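Local structure of separin (Saccharomyces cerevisiae, 5U1T) at residues I1408-G1420 with K1440-E1452. The protein cleaves the MCD1/SCC1 subunit of cohesin as a caspase-like cysteine protease, releasing chromosomes for segregation at the onset of anaphase. Numbering follows the deposited sequence.
Sequences IEDNISMILNPNG and KPSSQLVMNEKPE
Leu1416 and Met1447 run alongside each other in the same direction, Leu1416 CB 3.9 Å from Met1447 CG and the sulfur beside Leu1416 CD2. On the same face, Leu1445 CD1 comes within 4.1 Å of Met1414 CG; helix 1423-1436 covers this face, Phe1433 meeting Met1414 and Glu1426 meeting Met1447. Between the strands the donors alternate, Met1414 and Leu1416 N-H from one, Val1446 and Asn1448 from the other; Leu1416 N reaches Val1446 O at 2.7 Å. With 8° between strands 1412-1416 and 1444-1447, and helix 1423-1436 linking them, this is a beta-alpha-beta crossover at one border of the caspase-like catalytic domain's sheet. Before strand 1444-1447, Ser1443 OG replaces a backbone acceptor: turned beside its own N (chi1 -76°), it receives the N-H of Ile1412 at 2.9 Å. Upstream, the CG and CD methylenes of Lys1440 lie against the carbonyl oxygens of Glu1409 and Ile1408; with alanine there, this cover would be lost, which is likely to leave a gap. Past the strand ends, Pro1418 CB packs on Pro1451 CD at 3.6 Å, its side chain about 11 Å from that of Cys1497, the probable catalytic cysteine. On its other edge strand 1412-1416 pairs with 1465-1469, and Met1459 of helix 1453-1461 covers Ile1415 and Val1446.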
loop_
_atom_site.group_PDB
_atom_site.type_symbol
_atom_site.label_atom_id
_atom_site.label_comp_id
_atom_site.label_asym_id
_atom_site.label_seq_id
_atom_site.Cartn_x
_atom_site.Cartn_y
_atom_site.Cartn_z
ATOM N N ILE A 1408 45.773 2.435 -38.797
ATOM C CA ILE A 1408 45.252 3.754 -39.023
ATOM C C ILE A 1408 45.016 3.905 -40.525
ATOM O O ILE A 1408 44.707 4.981 -41.025
ATOM C CB ILE A 1408 46.254 4.774 -38.465
ATOM C CG1 ILE A 1408 45.741 6.208 -38.516
ATOM C CG2 ILE A 1408 47.618 4.611 -39.153
ATOM C CD1 ILE A 1408 46.856 7.210 -38.213
ATOM N N GLU A 1409 45.133 2.795 -41.245
ATOM C CA GLU A 1409 45.116 2.837 -42.700
ATOM C C GLU A 1409 43.722 2.762 -43.295
ATOM O O GLU A 1409 43.576 2.885 -44.507
ATOM C CB GLU A 1409 45.974 1.710 -43.275
ATOM C CG GLU A 1409 47.470 1.857 -42.994
ATOM C CD GLU A 1409 48.305 0.685 -43.512
ATOM O OE1 GLU A 1409 47.699 -0.343 -43.925
ATOM O OE2 GLU A 1409 49.557 0.775 -43.499
ATOM N N ASP A 1410 42.708 2.565 -42.448
ATOM C CA ASP A 1410 41.300 2.618 -42.864
ATOM C C ASP A 1410 40.303 2.523 -41.705
ATOM O O ASP A 1410 40.671 2.255 -40.558
ATOM C CB ASP A 1410 40.986 1.509 -43.870
ATOM C CG ASP A 1410 41.506 0.151 -43.432
ATOM O OD1 ASP A 1410 41.354 -0.201 -42.239
ATOM O OD2 ASP A 1410 42.073 -0.564 -44.292
ATOM N N ASN A 1411 39.034 2.734 -42.032
ATOM C CA ASN A 1411 37.942 2.638 -41.074
ATOM C C ASN A 1411 38.106 3.500 -39.832
ATOM O O ASN A 1411 37.887 3.029 -38.715
ATOM C CB ASN A 1411 37.742 1.186 -40.648
ATOM C CG ASN A 1411 36.591 0.530 -41.371
ATOM O OD1 ASN A 1411 36.791 -0.398 -42.150
ATOM N ND2 ASN A 1411 35.373 1.018 -41.127
ATOM N N ILE A 1412 38.474 4.763 -40.026
ATOM C CA ILE A 1412 38.570 5.702 -38.914
ATOM C C ILE A 1412 37.411 6.733 -38.942
ATOM O O ILE A 1412 37.084 7.295 -39.992
ATOM C CB ILE A 1412 39.963 6.392 -38.912
ATOM C CG1 ILE A 1412 40.186 7.204 -40.182
ATOM C CG2 ILE A 1412 41.067 5.376 -38.717
ATOM C CD1 ILE A 1412 39.955 8.659 -40.012
ATOM N N SER A 1413 36.779 6.943 -37.787
ATOM C CA SER A 1413 35.618 7.840 -37.656
ATOM C C SER A 1413 36.003 9.172 -37.031
ATOM O O SER A 1413 36.895 9.233 -36.184
ATOM C CB SER A 1413 34.512 7.201 -36.804
ATOM O OG SER A 1413 34.091 5.951 -37.314
ATOM N N MET A 1414 35.320 10.233 -37.437
ATOM C CA MET A 1414 35.548 11.533 -36.839
ATOM C C MET A 1414 34.300 12.368 -36.818
ATOM O O MET A 1414 33.435 12.252 -37.685
ATOM C CB MET A 1414 36.640 12.279 -37.575
ATOM C CG MET A 1414 36.779 11.847 -38.997
ATOM S SD MET A 1414 38.406 12.273 -39.604
ATOM C CE MET A 1414 39.356 11.946 -38.124
ATOM N N ILE A 1415 34.217 13.212 -35.801
ATOM C CA ILE A 1415 33.109 14.130 -35.627
ATOM C C ILE A 1415 33.714 15.499 -35.332
ATOM O O ILE A 1415 34.602 15.617 -34.496
ATOM C CB ILE A 1415 32.173 13.663 -34.498
ATOM C CG1 ILE A 1415 31.640 12.263 -34.813
ATOM C CG2 ILE A 1415 31.045 14.648 -34.284
ATOM C CD1 ILE A 1415 30.829 11.651 -33.724
ATOM N N LEU A 1416 33.270 16.530 -36.039
ATOM C CA LEU A 1416 33.890 17.843 -35.905
ATOM C C LEU A 1416 32.855 18.951 -35.778
ATOM O O LEU A 1416 32.089 19.181 -36.707
ATOM C CB LEU A 1416 34.797 18.114 -37.102
ATOM C CG LEU A 1416 35.619 19.396 -37.046
ATOM C CD1 LEU A 1416 36.416 19.428 -35.758
ATOM C CD2 LEU A 1416 36.544 19.489 -38.253
ATOM N N ASN A 1417 32.829 19.627 -34.629
ATOM C CA ASN A 1417 31.926 20.761 -34.405
ATOM C C ASN A 1417 30.465 20.363 -34.643
ATOM O O ASN A 1417 29.776 20.972 -35.459
ATOM C CB ASN A 1417 32.338 21.937 -35.317
ATOM C CG ASN A 1417 31.536 23.214 -35.068
ATOM O OD1 ASN A 1417 30.942 23.395 -34.015
ATOM N ND2 ASN A 1417 31.538 24.109 -36.050
ATOM N N PRO A 1418 29.977 19.345 -33.907
ATOM C CA PRO A 1418 28.662 18.761 -34.198
ATOM C C PRO A 1418 27.529 19.727 -33.929
ATOM O O PRO A 1418 26.375 19.327 -33.975
ATOM C CB PRO A 1418 28.570 17.568 -33.231
ATOM C CG PRO A 1418 29.905 17.469 -32.553
ATOM C CD PRO A 1418 30.526 18.822 -32.645
ATOM N N ASN A 1419 27.847 20.981 -33.652
ATOM C CA ASN A 1419 26.844 21.909 -33.173
ATOM C C ASN A 1419 27.125 23.330 -33.635
ATOM O O ASN A 1419 26.487 24.273 -33.171
ATOM C CB ASN A 1419 26.779 21.839 -31.649
ATOM C CG ASN A 1419 25.482 22.389 -31.084
ATOM O OD1 ASN A 1419 24.485 21.662 -30.935
ATOM N ND2 ASN A 1419 25.492 23.676 -30.742
ATOM N N GLY A 1420 28.077 23.478 -34.555
ATOM C CA GLY A 1420 28.379 24.768 -35.152
ATOM C C GLY A 1420 28.653 25.873 -34.146
ATOM O O GLY A 1420 28.376 27.037 -34.418
ATOM N N LYS A 1440 41.573 6.735 -47.506
ATOM C CA LYS A 1440 41.488 5.858 -46.331
ATOM C C LYS A 1440 40.071 5.297 -46.203
ATOM O O LYS A 1440 39.200 5.965 -45.654
ATOM C CB LYS A 1440 41.869 6.626 -45.067
ATOM C CG LYS A 1440 42.658 5.857 -44.045
ATOM C CD LYS A 1440 43.479 6.815 -43.201
ATOM C CE LYS A 1440 44.620 7.438 -44.006
ATOM N NZ LYS A 1440 45.709 6.465 -44.345
ATOM N N PRO A 1441 39.840 4.069 -46.707
ATOM C CA PRO A 1441 38.490 3.510 -46.940
ATOM C C PRO A 1441 37.612 3.308 -45.695
ATOM O O PRO A 1441 38.108 3.263 -44.572
ATOM C CB PRO A 1441 38.777 2.157 -47.606
ATOM C CG PRO A 1441 40.209 1.837 -47.287
ATOM C CD PRO A 1441 40.913 3.149 -47.136
ATOM N N SER A 1442 36.306 3.185 -45.927
ATOM C CA SER A 1442 35.283 3.014 -44.882
ATOM C C SER A 1442 35.395 3.994 -43.711
ATOM O O SER A 1442 34.981 3.690 -42.584
ATOM C CB SER A 1442 35.298 1.583 -44.335
ATOM O OG SER A 1442 34.358 1.452 -43.268
ATOM N N SER A 1443 35.940 5.174 -43.981
ATOM C CA SER A 1443 36.044 6.206 -42.963
ATOM C C SER A 1443 34.900 7.189 -43.092
ATOM O O SER A 1443 34.429 7.452 -44.192
ATOM C CB SER A 1443 37.386 6.924 -43.072
ATOM O OG SER A 1443 38.418 6.110 -42.544
ATOM N N GLN A 1444 34.449 7.726 -41.965
ATOM C CA GLN A 1444 33.304 8.632 -41.973
ATOM C C GLN A 1444 33.633 9.912 -41.207
ATOM O O GLN A 1444 34.380 9.890 -40.233
ATOM C CB GLN A 1444 32.058 7.944 -41.385
ATOM C CG GLN A 1444 30.749 8.722 -41.561
ATOM C CD GLN A 1444 29.509 7.956 -41.086
ATOM O OE1 GLN A 1444 29.612 6.888 -40.476
ATOM N NE2 GLN A 1444 28.329 8.508 -41.367
ATOM N N LEU A 1445 33.086 11.026 -41.676
ATOM C CA LEU A 1445 33.254 12.313 -41.021
ATOM C C LEU A 1445 31.906 12.968 -40.834
ATOM O O LEU A 1445 31.115 13.001 -41.760
ATOM C CB LEU A 1445 34.157 13.224 -41.843
ATOM C CG LEU A 1445 34.072 14.723 -41.557
ATOM C CD1 LEU A 1445 34.580 15.044 -40.164
ATOM C CD2 LEU A 1445 34.890 15.466 -42.582
ATOM N N VAL A 1446 31.631 13.487 -39.647
ATOM C CA VAL A 1446 30.423 14.277 -39.444
ATOM C C VAL A 1446 30.816 15.682 -39.003
ATOM O O VAL A 1446 31.514 15.837 -38.003
ATOM C CB VAL A 1446 29.504 13.638 -38.406
ATOM C CG1 VAL A 1446 28.395 14.594 -38.032
ATOM C CG2 VAL A 1446 28.961 12.325 -38.936
ATOM N N MET A 1447 30.375 16.702 -39.737
ATOM C CA MET A 1447 30.875 18.057 -39.504
ATOM C C MET A 1447 29.818 19.169 -39.606
ATOM O O MET A 1447 29.028 19.215 -40.557
ATOM C CB MET A 1447 32.014 18.351 -40.474
ATOM C CG MET A 1447 32.818 19.561 -40.094
ATOM S SD MET A 1447 34.097 19.922 -41.289
ATOM C CE MET A 1447 33.183 20.888 -42.491
ATOM N N ASN A 1448 29.834 20.067 -38.616
ATOM C CA ASN A 1448 28.841 21.137 -38.470
ATOM C C ASN A 1448 27.439 20.556 -38.493
ATOM O O ASN A 1448 26.472 21.226 -38.841
ATOM C CB ASN A 1448 28.998 22.202 -39.559
ATOM C CG ASN A 1448 28.166 23.446 -39.279
ATOM O OD1 ASN A 1448 27.617 23.613 -38.181
ATOM N ND2 ASN A 1448 28.061 24.322 -40.274
ATOM N N GLU A 1449 27.345 19.299 -38.078
ATOM C CA GLU A 1449 26.140 18.510 -38.253
ATOM C C GLU A 1449 25.904 17.641 -37.023
ATOM O O GLU A 1449 26.778 16.874 -36.636
ATOM C CB GLU A 1449 26.273 17.651 -39.518
ATOM C CG GLU A 1449 25.046 16.828 -39.889
ATOM C CD GLU A 1449 25.284 15.960 -41.124
ATOM O OE1 GLU A 1449 26.468 15.626 -41.397
ATOM O OE2 GLU A 1449 24.291 15.629 -41.824
ATOM N N LYS A 1450 24.737 17.778 -36.399
ATOM C CA LYS A 1450 24.381 16.923 -35.267
ATOM C C LYS A 1450 24.324 15.460 -35.696
ATOM O O LYS A 1450 23.516 15.097 -36.552
ATOM C CB LYS A 1450 23.039 17.338 -34.662
ATOM C CG LYS A 1450 23.047 18.704 -34.019
ATOM C CD LYS A 1450 21.708 19.008 -33.373
ATOM C CE LYS A 1450 21.767 20.314 -32.593
ATOM N NZ LYS A 1450 22.210 21.450 -33.460
ATOM N N PRO A 1451 25.190 14.613 -35.108
ATOM C CA PRO A 1451 25.167 13.188 -35.453
ATOM C C PRO A 1451 24.008 12.476 -34.763
ATOM O O PRO A 1451 23.721 12.788 -33.615
ATOM C CB PRO A 1451 26.519 12.685 -34.945
ATOM C CG PRO A 1451 26.847 13.591 -33.796
ATOM C CD PRO A 1451 26.266 14.937 -34.149
ATOM N N GLU A 1452 23.346 11.554 -35.459
ATOM C CA GLU A 1452 22.210 10.834 -34.893
ATOM C C GLU A 1452 22.656 9.523 -34.253
ATOM O O GLU A 1452 23.568 8.867 -34.757
ATOM C CB GLU A 1452 21.148 10.578 -35.968
ATOM C CG GLU A 1452 19.937 11.508 -35.877
ATOM C CD GLU A 1452 19.104 11.498 -37.148
ATOM O OE1 GLU A 1452 17.849 11.585 -37.038
ATOM O OE2 GLU A 1452 19.704 11.405 -38.254
#